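Local coordinates for protein periplasmic beta-glucosidase (Pseudomonas aeruginosa, PDB 6R5N) that probably hydrolyses terminal, non-reducing beta-D-glucosyl residues in the periplasm, releasing beta-D-glucose, at residues A173-F178 with G217-S222. Sequence-based numbering, arbitrary orientation.
Sequences AAVKHF and GAVMVS. With NOJ (1-deoxynojirimycin), chain D.
A174 and A218 meet methyl to methyl, CB to CB 3.7 Å, small knobs that let the strands come close where both also press on M121. On the sheet's other face V175 and V219 lie side by side, and V219 CG1 fits against F178 CB at 3.4 Å. With CG anti to the backbone N (chi1 -173°), the F178 ring leads away to the leucines of helix 235-245, an apolar filling between strand and helix. Backbone hydrogen bonds join the two parallel strands; the straightest, F178 N to M220 O, is 2.8 Å long. A beta bulge between V175 and F178 shifts the register by one; the cis peptide before H177 lies within it and probably helps to turn K176 and H177 to the same ligand. K176, extended beyond CG, is long enough for its NZ to hydrogen-bond O3 (2.9 Å) and O4 of 1-deoxynojirimycin, with F123 O and a salt bridge to D79 also holding it. H177, whose ring carries K176 CG over one face, meets O3 through NE2 at 2.8 Å while D128 holds ND1. Unbranched M220, bent at chi3, brings its CE to 3.6 Å from ligand O4. Neighbouring parallel strands thus build the sugar pocket at their C-terminal ends, as in the TIM-barrel domain of family 3 glycosidases.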
ATOM      1  N   ALA A 173      17.509 -17.854 -21.079  1.00 14.60           N
ATOM      2  CA  ALA A 173      16.724 -16.904 -20.276  1.00 15.85           C
ATOM      3  C   ALA A 173      16.684 -17.411 -18.832  1.00 16.66           C
ATOM      4  O   ALA A 173      16.288 -18.592 -18.638  1.00 17.44           O
ATOM      5  CB  ALA A 173      15.342 -16.768 -20.853  1.00 17.07           C
ATOM      6  N   ALA A 174      17.116 -16.579 -17.875  1.00 15.64           N
ATOM      7  CA  ALA A 174      16.880 -16.767 -16.417  1.00 15.89           C
ATOM      8  C   ALA A 174      15.797 -15.761 -16.011  1.00 17.18           C
ATOM      9  O   ALA A 174      16.125 -14.576 -15.734  1.00 17.08           O
ATOM     10  CB  ALA A 174      18.150 -16.584 -15.632  1.00 16.36           C
ATOM     11  N   VAL A 175      14.534 -16.191 -16.056  1.00 15.35           N
ATOM     12  CA  VAL A 175      13.392 -15.294 -15.749  1.00 15.58           C
ATOM     13  C   VAL A 175      13.488 -14.889 -14.264  1.00 15.10           C
ATOM     14  O   VAL A 175      13.873 -15.733 -13.427  1.00 14.22           O
ATOM     15  CB  VAL A 175      12.059 -15.952 -16.128  1.00 15.66           C
ATOM     16  CG1 VAL A 175      11.820 -17.237 -15.344  1.00 16.53           C
ATOM     17  CG2 VAL A 175      10.897 -14.973 -15.953  1.00 16.55           C
ATOM     18  N   LYS A 176      13.190 -13.629 -13.951  1.00 13.98           N
ATOM     19  CA  LYS A 176      13.328 -13.084 -12.585  1.00 13.84           C
ATOM     20  C   LYS A 176      12.134 -12.164 -12.357  1.00 14.01           C
ATOM     21  O   LYS A 176      11.476 -11.780 -13.320  1.00 15.16           O
ATOM     22  CB  LYS A 176      14.699 -12.405 -12.447  1.00 13.81           C
ATOM     23  CG  LYS A 176      14.890 -11.130 -13.256  1.00 14.17           C
ATOM     24  CD  LYS A 176      16.319 -10.649 -13.248  1.00 14.39           C
ATOM     25  CE  LYS A 176      16.517  -9.241 -13.774  1.00 15.11           C
ATOM     26  NZ  LYS A 176      17.975  -8.925 -13.827  1.00 15.55           N
ATOM     27  N   HIS A 177      11.834 -11.815 -11.098  1.00 14.00           N
ATOM     28  CA  HIS A 177      12.439 -12.354  -9.898  1.00 13.77           C
ATOM     29  C   HIS A 177      11.386 -13.188  -9.185  1.00 13.09           C
ATOM     30  O   HIS A 177      10.364 -12.607  -8.761  1.00 13.69           O
ATOM     31  CB  HIS A 177      12.912 -11.242  -8.982  1.00 14.88           C
ATOM     32  CG  HIS A 177      13.843 -10.264  -9.596  1.00 14.93           C
ATOM     33  ND1 HIS A 177      13.379  -9.211 -10.339  1.00 14.04           N
ATOM     34  CD2 HIS A 177      15.194 -10.180  -9.554  1.00 15.53           C
ATOM     35  CE1 HIS A 177      14.424  -8.472 -10.704  1.00 16.59           C
ATOM     36  NE2 HIS A 177      15.558  -9.066 -10.259  1.00 15.38           N
ATOM     37  N   PHE A 178      11.582 -14.500  -9.123  1.00 13.34           N
ATOM     38  CA  PHE A 178      10.532 -15.458  -8.671  1.00 13.56           C
ATOM     39  C   PHE A 178      10.512 -15.453  -7.139  1.00 13.16           C
ATOM     40  O   PHE A 178      11.439 -15.969  -6.537  1.00 12.85           O
ATOM     41  CB  PHE A 178      10.832 -16.823  -9.282  1.00 13.63           C
ATOM     42  CG  PHE A 178       9.780 -17.869  -9.052  1.00 13.48           C
ATOM     43  CD1 PHE A 178       8.499 -17.706  -9.544  1.00 14.01           C
ATOM     44  CD2 PHE A 178      10.083 -19.039  -8.383  1.00 13.69           C
ATOM     45  CE1 PHE A 178       7.541 -18.698  -9.381  1.00 13.61           C
ATOM     46  CE2 PHE A 178       9.126 -20.031  -8.232  1.00 14.25           C
ATOM     47  CZ  PHE A 178       7.850 -19.841  -8.701  1.00 13.20           C
ATOM     48  N   GLY A 217      15.244 -21.762 -19.422  1.00 15.28           N
ATOM     49  CA  GLY A 217      16.167 -22.772 -18.873  1.00 15.25           C
ATOM     50  C   GLY A 217      16.479 -22.531 -17.409  1.00 15.90           C
ATOM     51  O   GLY A 217      16.933 -23.477 -16.725  1.00 16.84           O
ATOM     52  N   ALA A 218      16.255 -21.300 -16.926  1.00 16.30           N
ATOM     53  CA  ALA A 218      16.625 -20.887 -15.558  1.00 15.47           C
ATOM     54  C   ALA A 218      15.567 -19.953 -14.969  1.00 14.97           C
ATOM     55  O   ALA A 218      14.821 -19.268 -15.703  1.00 15.24           O
ATOM     56  CB  ALA A 218      18.025 -20.281 -15.551  1.00 16.13           C
ATOM     57  N   VAL A 219      15.499 -19.969 -13.647  1.00 15.62           N
ATOM     58  CA  VAL A 219      14.652 -19.078 -12.816  1.00 16.16           C
ATOM     59  C   VAL A 219      15.547 -18.454 -11.755  1.00 15.56           C
ATOM     60  O   VAL A 219      16.214 -19.205 -11.028  1.00 15.04           O
ATOM     61  CB  VAL A 219      13.485 -19.846 -12.165  1.00 16.67           C
ATOM     62  CG1 VAL A 219      12.743 -18.950 -11.182  1.00 17.35           C
ATOM     63  CG2 VAL A 219      12.539 -20.427 -13.198  1.00 16.66           C
ATOM     64  N   MET A 220      15.540 -17.130 -11.662  1.00 16.90           N
ATOM     65  CA  MET A 220      16.228 -16.418 -10.567  1.00 17.31           C
ATOM     66  C   MET A 220      15.237 -16.168  -9.432  1.00 16.91           C
ATOM     67  O   MET A 220      14.171 -15.548  -9.684  1.00 15.25           O
ATOM     68  CB  MET A 220      16.830 -15.087 -10.998  1.00 19.22           C
ATOM     69  CG  MET A 220      17.579 -14.444  -9.835  1.00 21.03           C
ATOM     70  SD  MET A 220      18.395 -12.896 -10.278  1.00 26.48           S
ATOM     71  CE  MET A 220      19.768 -13.540 -11.229  1.00 27.50           C
ATOM     72  N   VAL A 221      15.628 -16.591  -8.231  1.00 16.70           N
ATOM     73  CA  VAL A 221      14.769 -16.533  -7.015  1.00 17.16           C
ATOM     74  C   VAL A 221      14.944 -15.161  -6.363  1.00 16.25           C
ATOM     75  O   VAL A 221      16.062 -14.649  -6.365  1.00 17.13           O
ATOM     76  CB  VAL A 221      15.079 -17.679  -6.046  1.00 17.13           C
ATOM     77  CG1 VAL A 221      14.173 -17.570  -4.828  1.00 17.62           C
ATOM     78  CG2 VAL A 221      14.890 -19.027  -6.733  1.00 18.06           C
ATOM     79  N   SER A 222      13.847 -14.576  -5.905  1.00 16.02           N
ATOM     80  CA  SER A 222      13.759 -13.156  -5.481  1.00 15.96           C
ATOM     81  C   SER A 222      14.316 -12.972  -4.055  1.00 16.38           C
ATOM     82  O   SER A 222      14.484 -13.974  -3.316  1.00 17.73           O
ATOM     83  CB  SER A 222      12.330 -12.653  -5.605  1.00 15.35           C
ATOM     84  OG  SER A 222      11.473 -13.242  -4.621  1.00 14.91           O
TER
HETATM   85  C1  NOJ D 802      20.676  -8.006  -8.244  1.00 27.89           C
HETATM   86  C2  NOJ D 802      19.330  -7.955  -8.962  1.00 27.71           C
HETATM   87  O2  NOJ D 802      18.346  -8.049  -7.972  1.00 25.62           O
HETATM   88  C3  NOJ D 802      19.160  -8.879 -10.181  1.00 26.22           C
HETATM   89  O3  NOJ D 802      18.150  -8.305 -11.003  1.00 22.70           O
HETATM   90  C4  NOJ D 802      20.516  -9.148 -10.903  1.00 28.33           C
HETATM   91  O4  NOJ D 802      20.287 -10.095 -11.928  1.00 27.87           O
HETATM   92  C5  NOJ D 802      21.618  -9.647  -9.941  1.00 28.43           C
HETATM   93  N5  NOJ D 802      21.775  -8.797  -8.750  1.00 27.70           N
HETATM   94  C6  NOJ D 802      23.024  -9.740 -10.579  1.00 29.34           C
HETATM   95  O6  NOJ D 802      23.416  -8.601 -11.339  1.00 29.20           O